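Local coordinates for protein chitin deacetylase 1 (Bombyx mori, PDB 5ZNS) that hydrolyses the N-acetamido groups of N-acetylglucosamine residues in chitin, giving chitosan and acetate, through the zinc-dependent carbohydrate esterase family 4 domain held in this chain, at residues D46-N51 and A74-S79; H105-R110 and A147-V152; S347-G352 and Y367-D372. All blocks are in the same frame, centred on the assembly; numbering follows the deposited sequence.

Contact 1. Residues D46-N51 and A74-S79; sequences DAINNN and ATYFVS. With NAG (2-acetamido-2-deoxy-beta-D-glucopyranose), chain B.
I48 reaches from the loop 46-51 to the strand 75-78, where it packs against Y76 and V78. Its CB points at the strand. From there CG1 leaves opposite the carbonyl carbon (chi1 -61°) and CD1 carries the chain straight on, while the CG2 branch stays back, 5.7 Å from Y76 CD2. The tip does the touching: I48 CD1 lies obliquely against the ring of Y76, 3.7 Å from its CD2, and I48 CD1 is also 4.0 Å from V78 CG2. Both partner side chains cross I48 at about a right angle. Just past the strand, the hydroxyl of S79 lies against the D46-A47 peptide; S79 OG is 2.9 Å from A47 N, but the angle is too poor for a hydrogen bond. This close approach packs the backbone of the zinc ligand D46, part of the TFDD signature of family 4 esterases, against the end of strand 75-78. Further along the loop, an Asx turn (N51 N to N49 OD1) spans N50, whose ND2 lies 3.0 Å from O7 of the bound NAG. I48 also rests on V88 of helix 85-93, and Y76 lies among F44, Y56 and I98, between the parallel strands 38-44 and 97-100.

Contact 2. Residues H105-R110 and A147-V152; sequences HNDDER and APYLRV. With ZN (zinc ion), chain D.
A chi1 of -146° turns the imidazole of H105 toward P148 and Y149, and Y149 sets its CG opposite the carbonyl carbon (chi1 -46°), which brings the face of the phenol up to the imidazole edge. The two rings form an offset edge-to-face pair with centroids 4.9 Å apart and planes at 72°. In the plane of the imidazole, H105 ND1 gives a weak, bent hydrogen bond to Y149 OH at 3.4 Å. P148 covers one face: its CB sits 3.7 Å from the centroid of the H105 ring, almost on the normal, a CH-pi contact. With H105 NE2 bonded to zinc at 1.9 Å, the ring is held at two nitrogens and over a face. H105 closes the HxxxH zinc motif begun by H101, and A147-P148-Y149 belong to the RxPY motif, which in family 4 esterases lines one wall of the active-site groove. At the rim of the phenol, N106 O approaches Y149 CE2 to 3.3 Å; this carbonyl also accepts from W112 NE1. Helix 109-114 starts here, with D108 as N-cap, its OD1 accepting from R110 N at 3.0 Å, and N106 OD1 closes an Asx turn onto D108 N. E109 OE1 pairs with R151 NH1 at 3.5 Å by charge alone, lying well off the guanidinium plane, whereas R151 NH1 and NH2 bond to N197 O and S113 OG.

Contact 3. Residues S347-G352 and Y367-D372; sequences SKEVPG and YPWLND
Two type I beta turns, S347-V350 and W369-D372, face each other, the segments coming closest at S347 and Y367, whose CA atoms are 5.2 Å apart. The first turn lies in the loop of the hairpin formed by strands 341-345 and 355-359, and doubles as an ST turn, S347 OG accepting from E349 N. E349 extends across to the second turn, where its OE1 takes the N371 N-H at 2.9 Å in a nearly straight bond (167°), on the syn side and close to the carboxylate plane. The same OE1 lies at the indole edge, 3.4 Å from W369 CD1, with the carboxylate almost perpendicular to the ring. V350 covers a face of the indole: its CG1 sits 3.4 Å from the centroid of the six-membered ring of W369, a tight CH-pi contact. The other methyl, V350 CG2, touches Y367 CD2 at 4.1 Å. A leucine in place of W369 would probably deprive V350 CG1 of its flat aromatic seat and open a gap beside I103 and T104, which the indole also touches. Where the two segments converge, one water lies 2.7 Å from S347 OG and donates to both E349 OE2 and the carbonyl oxygen of Y367.

How the contacts relate
Contacts 1 and 2 meet at the zinc: D46 OD1 comes within 2.9 Å of H105 NE2, and S79 CB packs 4.1 Å from H105 CD2. Their centres are 16 Å apart. D46, its side chain about 3 Å from the metal, and H105 form the zinc-binding site with H101, and two waters complete it. Contact 3 follows both along the chain and touches neither, its nearest atoms staying about 7 Å from contact 1 and about 6 Å from contact 2. It reaches the surroundings of the site indirectly: W369, its side chain about 7 Å from that of H105, packs on I103 and T104, just before H105, while Y367 stacks on H80, next to S79.

Contact 1. Residues D46-N51 and A74-S79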
loop_
_atom_site.group_PDB
_atom_site.type_symbol
_atom_site.label_atom_id
_atom_site.label_comp_id
_atom_site.label_asym_id
_atom_site.label_seq_id
_atom_site.Cartn_x
_atom_site.Cartn_y
_atom_site.Cartn_z
ATOM N N ASP A 46 -2.680 8.067 -3.501
ATOM C CA ASP A 46 -2.677 9.455 -3.951
ATOM C C ASP A 46 -2.276 10.387 -2.799
ATOM O O ASP A 46 -1.902 9.927 -1.719
ATOM C CB ASP A 46 -4.074 9.872 -4.418
ATOM C CG ASP A 46 -4.304 9.591 -5.889
ATOM O OD1 ASP A 46 -3.455 9.989 -6.712
ATOM O OD2 ASP A 46 -5.337 8.971 -6.222
ATOM N N ALA A 47 -2.348 11.693 -3.044
ATOM C CA ALA A 47 -1.908 12.723 -2.093
ATOM C C ALA A 47 -2.692 12.853 -0.777
ATOM O O ALA A 47 -3.862 12.483 -0.690
ATOM C CB ALA A 47 -1.829 14.075 -2.791
ATOM N N ILE A 48 -2.023 13.268 0.330
ATOM C CA ILE A 48 -2.505 13.511 1.750
ATOM C C ILE A 48 -2.513 14.994 2.160
ATOM O O ILE A 48 -1.530 15.594 2.222
ATOM C CB ILE A 48 -1.649 12.836 2.879
ATOM C CG1 ILE A 48 -1.589 11.333 2.805
ATOM C CG2 ILE A 48 -2.167 13.133 4.267
ATOM C CD1 ILE A 48 -0.837 10.648 3.909
ATOM N N ASN A 49 -3.662 15.528 2.477
ATOM C CA ASN A 49 -3.864 16.918 2.809
ATOM C C ASN A 49 -5.198 17.198 3.435
ATOM O O ASN A 49 -5.802 16.351 3.913
ATOM C CB ASN A 49 -3.640 17.817 1.596
ATOM C CG ASN A 49 -4.512 17.468 0.416
ATOM O OD1 ASN A 49 -5.565 16.993 0.538
ATOM N ND2 ASN A 49 -4.027 17.692 -0.703
ATOM N N ASN A 50 -5.636 18.418 3.397
ATOM C CA ASN A 50 -6.884 18.823 3.997
ATOM C C ASN A 50 -8.152 18.234 3.422
ATOM O O ASN A 50 -9.143 18.288 4.027
ATOM C CB ASN A 50 -6.995 20.320 4.143
ATOM C CG ASN A 50 -6.392 20.826 5.402
ATOM O OD1 ASN A 50 -6.086 20.099 6.287
ATOM N ND2 ASN A 50 -6.216 22.093 5.467
ATOM N N ASN A 51 -8.077 17.694 2.241
ATOM C CA ASN A 51 -9.172 17.016 1.660
ATOM C C ASN A 51 -9.435 15.730 2.439
ATOM O O ASN A 51 -10.466 15.212 2.321
ATOM C CB ASN A 51 -8.953 16.656 0.193
ATOM C CG ASN A 51 -8.686 17.842 -0.709
ATOM O OD1 ASN A 51 -9.041 18.932 -0.442
ATOM N ND2 ASN A 51 -8.056 17.591 -1.763
ATOM N N ALA A 74 -2.754 1.435 8.952
ATOM C CA ALA A 74 -2.966 1.491 7.515
ATOM C C ALA A 74 -1.678 1.905 6.808
ATOM O O ALA A 74 -0.706 2.344 7.430
ATOM C CB ALA A 74 -4.100 2.467 7.160
ATOM N N THR A 75 -1.690 1.776 5.482
ATOM C CA THR A 75 -0.561 2.124 4.635
ATOM C C THR A 75 -0.988 3.213 3.661
ATOM O O THR A 75 -2.047 3.110 3.038
ATOM C CB THR A 75 -0.061 0.904 3.866
ATOM O OG1 THR A 75 0.180 -0.162 4.783
ATOM C CG2 THR A 75 1.230 1.227 3.149
ATOM N N TYR A 76 -0.162 4.238 3.523
ATOM C CA TYR A 76 -0.435 5.370 2.643
ATOM C C TYR A 76 0.598 5.393 1.527
ATOM O O TYR A 76 1.786 5.623 1.780
ATOM C CB TYR A 76 -0.413 6.680 3.422
ATOM C CG TYR A 76 -1.522 6.774 4.436
ATOM C CD1 TYR A 76 -1.397 6.181 5.684
ATOM C CD2 TYR A 76 -2.697 7.446 4.146
ATOM C CE1 TYR A 76 -2.405 6.263 6.615
ATOM C CE2 TYR A 76 -3.716 7.529 5.080
ATOM C CZ TYR A 76 -3.558 6.936 6.312
ATOM O OH TYR A 76 -4.565 7.007 7.248
ATOM N N PHE A 77 0.145 5.134 0.301
ATOM C CA PHE A 77 0.974 5.289 -0.891
ATOM C C PHE A 77 0.813 6.736 -1.351
ATOM O O PHE A 77 -0.193 7.097 -1.966
ATOM C CB PHE A 77 0.566 4.284 -1.965
ATOM C CG PHE A 77 0.875 2.849 -1.601
ATOM C CD1 PHE A 77 2.133 2.330 -1.831
ATOM C CD2 PHE A 77 -0.094 2.031 -1.026
ATOM C CE1 PHE A 77 2.439 1.025 -1.489
ATOM C CE2 PHE A 77 0.199 0.724 -0.682
ATOM C CZ PHE A 77 1.466 0.217 -0.916
ATOM N N VAL A 78 1.800 7.574 -1.036
ATOM C CA VAL A 78 1.662 9.023 -1.124
ATOM C C VAL A 78 2.260 9.523 -2.427
ATOM O O VAL A 78 3.382 9.149 -2.795
ATOM C CB VAL A 78 2.326 9.710 0.081
ATOM C CG1 VAL A 78 2.086 11.208 0.037
ATOM C CG2 VAL A 78 1.802 9.109 1.387
ATOM N N SER A 79 1.510 10.376 -3.123
ATOM C CA SER A 79 2.000 11.129 -4.267
ATOM C C SER A 79 2.292 12.561 -3.840
ATOM O O SER A 79 1.704 13.073 -2.883
ATOM C CB SER A 79 0.992 11.123 -5.418
ATOM O OG SER A 79 -0.274 11.602 -4.998
HETATM C C1 NAG B . -1.099 20.398 7.399
HETATM C C2 NAG B . -2.258 21.325 7.761
HETATM C C3 NAG B . -2.108 21.819 9.202
HETATM C C4 NAG B . -1.919 20.646 10.160
HETATM C C5 NAG B . -0.821 19.715 9.653
HETATM C C6 NAG B . -0.678 18.450 10.470
HETATM C C7 NAG B . -2.922 22.335 5.631
HETATM C C8 NAG B . -2.983 23.594 4.817
HETATM N N2 NAG B . -2.372 22.447 6.842
HETATM O O3 NAG B . -3.269 22.562 9.553
HETATM O O4 NAG B . -1.422 21.106 11.409
HETATM O O5 NAG B . -1.072 19.315 8.299
HETATM O O6 NAG B . -1.907 17.745 10.572
HETATM O O7 NAG B . -3.338 21.257 5.203
#

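Contact 2. Residues H105-R110 and A147-V152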
loop_
_atom_site.group_PDB
_atom_site.type_symbol
_atom_site.label_atom_id
_atom_site.label_comp_id
_atom_site.label_asym_id
_atom_site.label_seq_id
_atom_site.Cartn_x
_atom_site.Cartn_y
_atom_site.Cartn_z
ATOM N N HIS A 105 2.522 11.459 -10.547
ATOM C CA HIS A 105 1.289 10.735 -10.855
ATOM C C HIS A 105 0.928 10.940 -12.322
ATOM O O HIS A 105 -0.236 11.161 -12.663
ATOM C CB HIS A 105 0.132 11.170 -9.950
ATOM C CG HIS A 105 -0.822 10.065 -9.612
ATOM N ND1 HIS A 105 -1.837 9.673 -10.458
ATOM C CD2 HIS A 105 -0.930 9.283 -8.512
ATOM C CE1 HIS A 105 -2.522 8.692 -9.901
ATOM N NE2 HIS A 105 -1.994 8.439 -8.718
ATOM N N ASN A 106 1.937 10.847 -13.182
ATOM C CA ASN A 106 1.833 11.077 -14.617
ATOM C C ASN A 106 0.585 10.437 -15.208
ATOM O O ASN A 106 0.383 9.223 -15.102
ATOM C CB ASN A 106 3.092 10.534 -15.306
ATOM C CG ASN A 106 3.217 10.986 -16.754
ATOM O OD1 ASN A 106 2.223 11.179 -17.444
ATOM N ND2 ASN A 106 4.450 11.170 -17.212
ATOM N N ASP A 107 -0.236 11.285 -15.839
ATOM C CA ASP A 107 -1.526 10.918 -16.427
ATOM C C ASP A 107 -1.424 9.787 -17.444
ATOM O O ASP A 107 -2.390 9.042 -17.650
ATOM C CB ASP A 107 -2.115 12.152 -17.126
ATOM C CG ASP A 107 -3.580 12.316 -16.880
ATOM O OD1 ASP A 107 -4.254 11.306 -16.587
ATOM O OD2 ASP A 107 -4.056 13.468 -16.983
ATOM N N ASP A 108 -0.284 9.668 -18.111
ATOM C CA ASP A 108 -0.138 8.846 -19.307
ATOM C C ASP A 108 0.217 7.424 -18.895
ATOM O O ASP A 108 1.348 7.158 -18.481
ATOM C CB ASP A 108 0.939 9.458 -20.201
ATOM C CG ASP A 108 1.086 8.745 -21.528
ATOM O OD1 ASP A 108 0.421 7.710 -21.756
ATOM O OD2 ASP A 108 1.880 9.237 -22.352
ATOM N N GLU A 109 -0.742 6.507 -19.025
ATOM C CA GLU A 109 -0.492 5.125 -18.623
ATOM C C GLU A 109 0.603 4.481 -19.460
ATOM O O GLU A 109 1.278 3.556 -18.991
ATOM C CB GLU A 109 -1.781 4.312 -18.716
ATOM C CG GLU A 109 -2.841 4.752 -17.723
ATOM C CD GLU A 109 -4.011 3.800 -17.655
ATOM O OE1 GLU A 109 -3.856 2.638 -18.078
ATOM O OE2 GLU A 109 -5.081 4.220 -17.166
ATOM N N ARG A 110 0.803 4.963 -20.689
ATOM C CA ARG A 110 1.854 4.413 -21.537
ATOM C C ARG A 110 3.236 4.819 -21.046
ATOM O O ARG A 110 4.215 4.108 -21.301
ATOM C CB ARG A 110 1.645 4.863 -22.984
ATOM C CG ARG A 110 0.945 3.839 -23.865
ATOM C CD ARG A 110 1.683 2.504 -23.862
ATOM N NE ARG A 110 1.060 1.532 -22.965
ATOM C CZ ARG A 110 1.333 0.232 -22.969
ATOM N NH1 ARG A 110 2.217 -0.258 -23.825
ATOM N NH2 ARG A 110 0.722 -0.577 -22.117
ATOM N N ALA A 147 2.557 1.966 -8.218
ATOM C CA ALA A 147 2.596 2.827 -9.391
ATOM C C ALA A 147 1.226 3.446 -9.655
ATOM O O ALA A 147 0.199 2.775 -9.512
ATOM C CB ALA A 147 3.052 2.043 -10.618
ATOM N N PRO A 148 1.190 4.720 -10.032
ATOM C CA PRO A 148 -0.060 5.330 -10.492
ATOM C C PRO A 148 -0.791 4.439 -11.493
ATOM O O PRO A 148 -0.180 3.807 -12.356
ATOM C CB PRO A 148 0.414 6.632 -11.139
ATOM C CG PRO A 148 1.654 6.981 -10.343
ATOM C CD PRO A 148 2.314 5.673 -10.016
ATOM N N TYR A 149 -2.120 4.399 -11.359
ATOM C CA TYR A 149 -3.028 3.632 -12.224
ATOM C C TYR A 149 -2.672 2.150 -12.256
ATOM O O TYR A 149 -3.111 1.415 -13.149
ATOM C CB TYR A 149 -3.077 4.218 -13.644
ATOM C CG TYR A 149 -3.232 5.713 -13.609
ATOM C CD1 TYR A 149 -4.482 6.300 -13.418
ATOM C CD2 TYR A 149 -2.123 6.540 -13.692
ATOM C CE1 TYR A 149 -4.617 7.684 -13.346
ATOM C CE2 TYR A 149 -2.247 7.920 -13.624
ATOM C CZ TYR A 149 -3.491 8.484 -13.448
ATOM O OH TYR A 149 -3.590 9.852 -13.370
ATOM N N LEU A 150 -1.891 1.711 -11.266
ATOM C CA LEU A 150 -1.446 0.328 -11.155
ATOM C C LEU A 150 -0.783 -0.144 -12.447
ATOM O O LEU A 150 -0.976 -1.278 -12.893
ATOM C CB LEU A 150 -2.611 -0.584 -10.757
ATOM C CG LEU A 150 -3.439 -0.107 -9.556
ATOM C CD1 LEU A 150 -4.621 -1.043 -9.267
ATOM C CD2 LEU A 150 -2.552 0.036 -8.313
ATOM N N ARG A 151 0.009 0.736 -13.061
ATOM C CA ARG A 151 0.740 0.402 -14.279
ATOM C C ARG A 151 2.077 -0.211 -13.887
ATOM O O ARG A 151 2.973 0.494 -13.417
ATOM C CB ARG A 151 0.946 1.633 -15.160
ATOM C CG ARG A 151 -0.328 2.340 -15.563
ATOM C CD ARG A 151 -1.268 1.406 -16.297
ATOM N NE ARG A 151 -0.659 0.795 -17.473
ATOM C CZ ARG A 151 -1.257 -0.146 -18.195
ATOM N NH1 ARG A 151 -2.465 -0.562 -17.847
ATOM N NH2 ARG A 151 -0.658 -0.670 -19.257
ATOM N N VAL A 152 2.207 -1.527 -14.074
ATOM C CA VAL A 152 3.468 -2.206 -13.803
ATOM C C VAL A 152 4.492 -1.822 -14.869
ATOM O O VAL A 152 4.152 -1.595 -16.038
ATOM C CB VAL A 152 3.259 -3.730 -13.751
ATOM C CG1 VAL A 152 4.517 -4.436 -13.259
ATOM C CG2 VAL A 152 2.068 -4.084 -12.867
HETATM ZN ZN ZN D . -3.032 7.286 -7.542
HETATM O O HOH W 1 -5.128 7.674 -8.194
HETATM O O HOH W 2 -3.651 5.153 -8.243
#

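Contact 3. Residues S347-G352 and Y367-D372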
loop_
_atom_site.group_PDB
_atom_site.type_symbol
_atom_site.label_atom_id
_atom_site.label_comp_id
_atom_site.label_asym_id
_atom_site.label_seq_id
_atom_site.Cartn_x
_atom_site.Cartn_y
_atom_site.Cartn_z
ATOM N N SER A 347 7.950 26.366 -9.376
ATOM C CA SER A 347 9.016 25.611 -10.025
ATOM C C SER A 347 8.861 25.665 -11.537
ATOM O O SER A 347 7.753 25.518 -12.059
ATOM C CB SER A 347 9.038 24.146 -9.575
ATOM O OG SER A 347 9.862 23.371 -10.442
ATOM N N LYS A 348 9.987 25.860 -12.232
ATOM C CA LYS A 348 10.001 25.787 -13.692
ATOM C C LYS A 348 9.472 24.449 -14.202
ATOM O O LYS A 348 9.029 24.364 -15.352
ATOM C CB LYS A 348 11.434 26.003 -14.223
ATOM C CG LYS A 348 12.354 24.798 -13.962
ATOM C CD LYS A 348 13.845 25.133 -14.048
ATOM C CE LYS A 348 14.160 26.080 -15.183
ATOM N NZ LYS A 348 15.610 26.015 -15.515
ATOM N N GLU A 349 9.513 23.400 -13.373
ATOM C CA GLU A 349 9.060 22.080 -13.795
ATOM C C GLU A 349 7.549 21.936 -13.739
ATOM O O GLU A 349 6.998 21.088 -14.445
ATOM C CB GLU A 349 9.697 20.991 -12.927
ATOM C CG GLU A 349 11.219 20.925 -12.978
ATOM C CD GLU A 349 11.764 19.798 -12.118
ATOM O OE1 GLU A 349 11.507 18.623 -12.457
ATOM O OE2 GLU A 349 12.427 20.086 -11.094
ATOM N N VAL A 350 6.871 22.723 -12.912
ATOM C CA VAL A 350 5.411 22.767 -12.913
ATOM C C VAL A 350 5.010 24.181 -13.334
ATOM O O VAL A 350 4.562 24.990 -12.511
ATOM C CB VAL A 350 4.836 22.310 -11.555
ATOM C CG1 VAL A 350 5.337 20.920 -11.246
ATOM C CG2 VAL A 350 5.275 23.210 -10.409
ATOM N N PRO A 351 5.158 24.520 -14.612
ATOM C CA PRO A 351 5.055 25.928 -15.025
ATOM C C PRO A 351 3.679 26.522 -14.744
ATOM O O PRO A 351 2.644 25.920 -15.046
ATOM C CB PRO A 351 5.355 25.878 -16.528
ATOM C CG PRO A 351 5.049 24.462 -16.936
ATOM C CD PRO A 351 5.446 23.627 -15.750
ATOM N N GLY A 352 3.681 27.716 -14.154
ATOM C CA GLY A 352 2.480 28.485 -13.916
ATOM C C GLY A 352 1.872 28.300 -12.541
ATOM O O GLY A 352 1.318 29.254 -11.978
ATOM N N TYR A 367 9.831 24.567 -5.532
ATOM C CA TYR A 367 8.944 23.425 -5.314
ATOM C C TYR A 367 9.645 22.138 -5.733
ATOM O O TYR A 367 10.143 22.048 -6.859
ATOM C CB TYR A 367 7.640 23.577 -6.095
ATOM C CG TYR A 367 6.589 22.544 -5.725
ATOM C CD1 TYR A 367 6.112 22.458 -4.421
ATOM C CD2 TYR A 367 6.070 21.659 -6.673
ATOM C CE1 TYR A 367 5.166 21.532 -4.061
ATOM C CE2 TYR A 367 5.099 20.708 -6.311
ATOM C CZ TYR A 367 4.660 20.657 -5.002
ATOM O OH TYR A 367 3.712 19.740 -4.595
ATOM N N PRO A 368 9.708 21.136 -4.863
ATOM C CA PRO A 368 10.303 19.854 -5.253
ATOM C C PRO A 368 9.533 19.214 -6.399
ATOM O O PRO A 368 8.300 19.244 -6.432
ATOM C CB PRO A 368 10.207 19.017 -3.971
ATOM C CG PRO A 368 10.076 20.029 -2.861
ATOM C CD PRO A 368 9.306 21.160 -3.446
ATOM N N TRP A 369 10.280 18.661 -7.356
ATOM C CA TRP A 369 9.721 17.927 -8.489
ATOM C C TRP A 369 10.787 16.963 -9.000
ATOM O O TRP A 369 11.833 16.787 -8.369
ATOM C CB TRP A 369 9.238 18.880 -9.591
ATOM C CG TRP A 369 8.151 18.318 -10.460
ATOM C CD1 TRP A 369 8.256 17.961 -11.779
ATOM C CD2 TRP A 369 6.789 18.061 -10.080
ATOM N NE1 TRP A 369 7.050 17.488 -12.234
ATOM C CE2 TRP A 369 6.133 17.544 -11.218
ATOM C CE3 TRP A 369 6.064 18.214 -8.892
ATOM C CZ2 TRP A 369 4.787 17.176 -11.202
ATOM C CZ3 TRP A 369 4.732 17.852 -8.879
ATOM C CH2 TRP A 369 4.104 17.336 -10.025
ATOM N N LEU A 370 10.530 16.375 -10.176
ATOM C CA LEU A 370 11.325 15.255 -10.690
ATOM C C LEU A 370 12.827 15.521 -10.644
ATOM O O LEU A 370 13.602 14.685 -10.166
ATOM C CB LEU A 370 10.919 14.939 -12.132
ATOM C CG LEU A 370 9.777 13.975 -12.421
ATOM C CD1 LEU A 370 9.734 13.765 -13.916
ATOM C CD2 LEU A 370 9.970 12.655 -11.687
ATOM N N ASN A 371 13.258 16.660 -11.179
ATOM C CA ASN A 371 14.678 16.951 -11.339
ATOM C C ASN A 371 15.287 17.622 -10.117
ATOM O O ASN A 371 16.494 17.882 -10.104
ATOM C CB ASN A 371 14.902 17.831 -12.575
ATOM C CG ASN A 371 14.508 17.130 -13.879
ATOM O OD1 ASN A 371 14.645 15.917 -14.011
ATOM N ND2 ASN A 371 14.021 17.902 -14.844
ATOM N N ASP A 372 14.497 17.893 -9.088
ATOM C CA ASP A 372 14.989 18.552 -7.885
ATOM C C ASP A 372 14.113 18.115 -6.715
ATOM O O ASP A 372 13.296 18.902 -6.220
ATOM C CB ASP A 372 14.980 20.075 -8.071
ATOM C CG ASP A 372 15.655 20.823 -6.924
ATOM O OD1 ASP A 372 16.329 20.176 -6.093
ATOM O OD2 ASP A 372 15.497 22.066 -6.846
HETATM O O HOH W 3 11.676 21.760 -9.166
#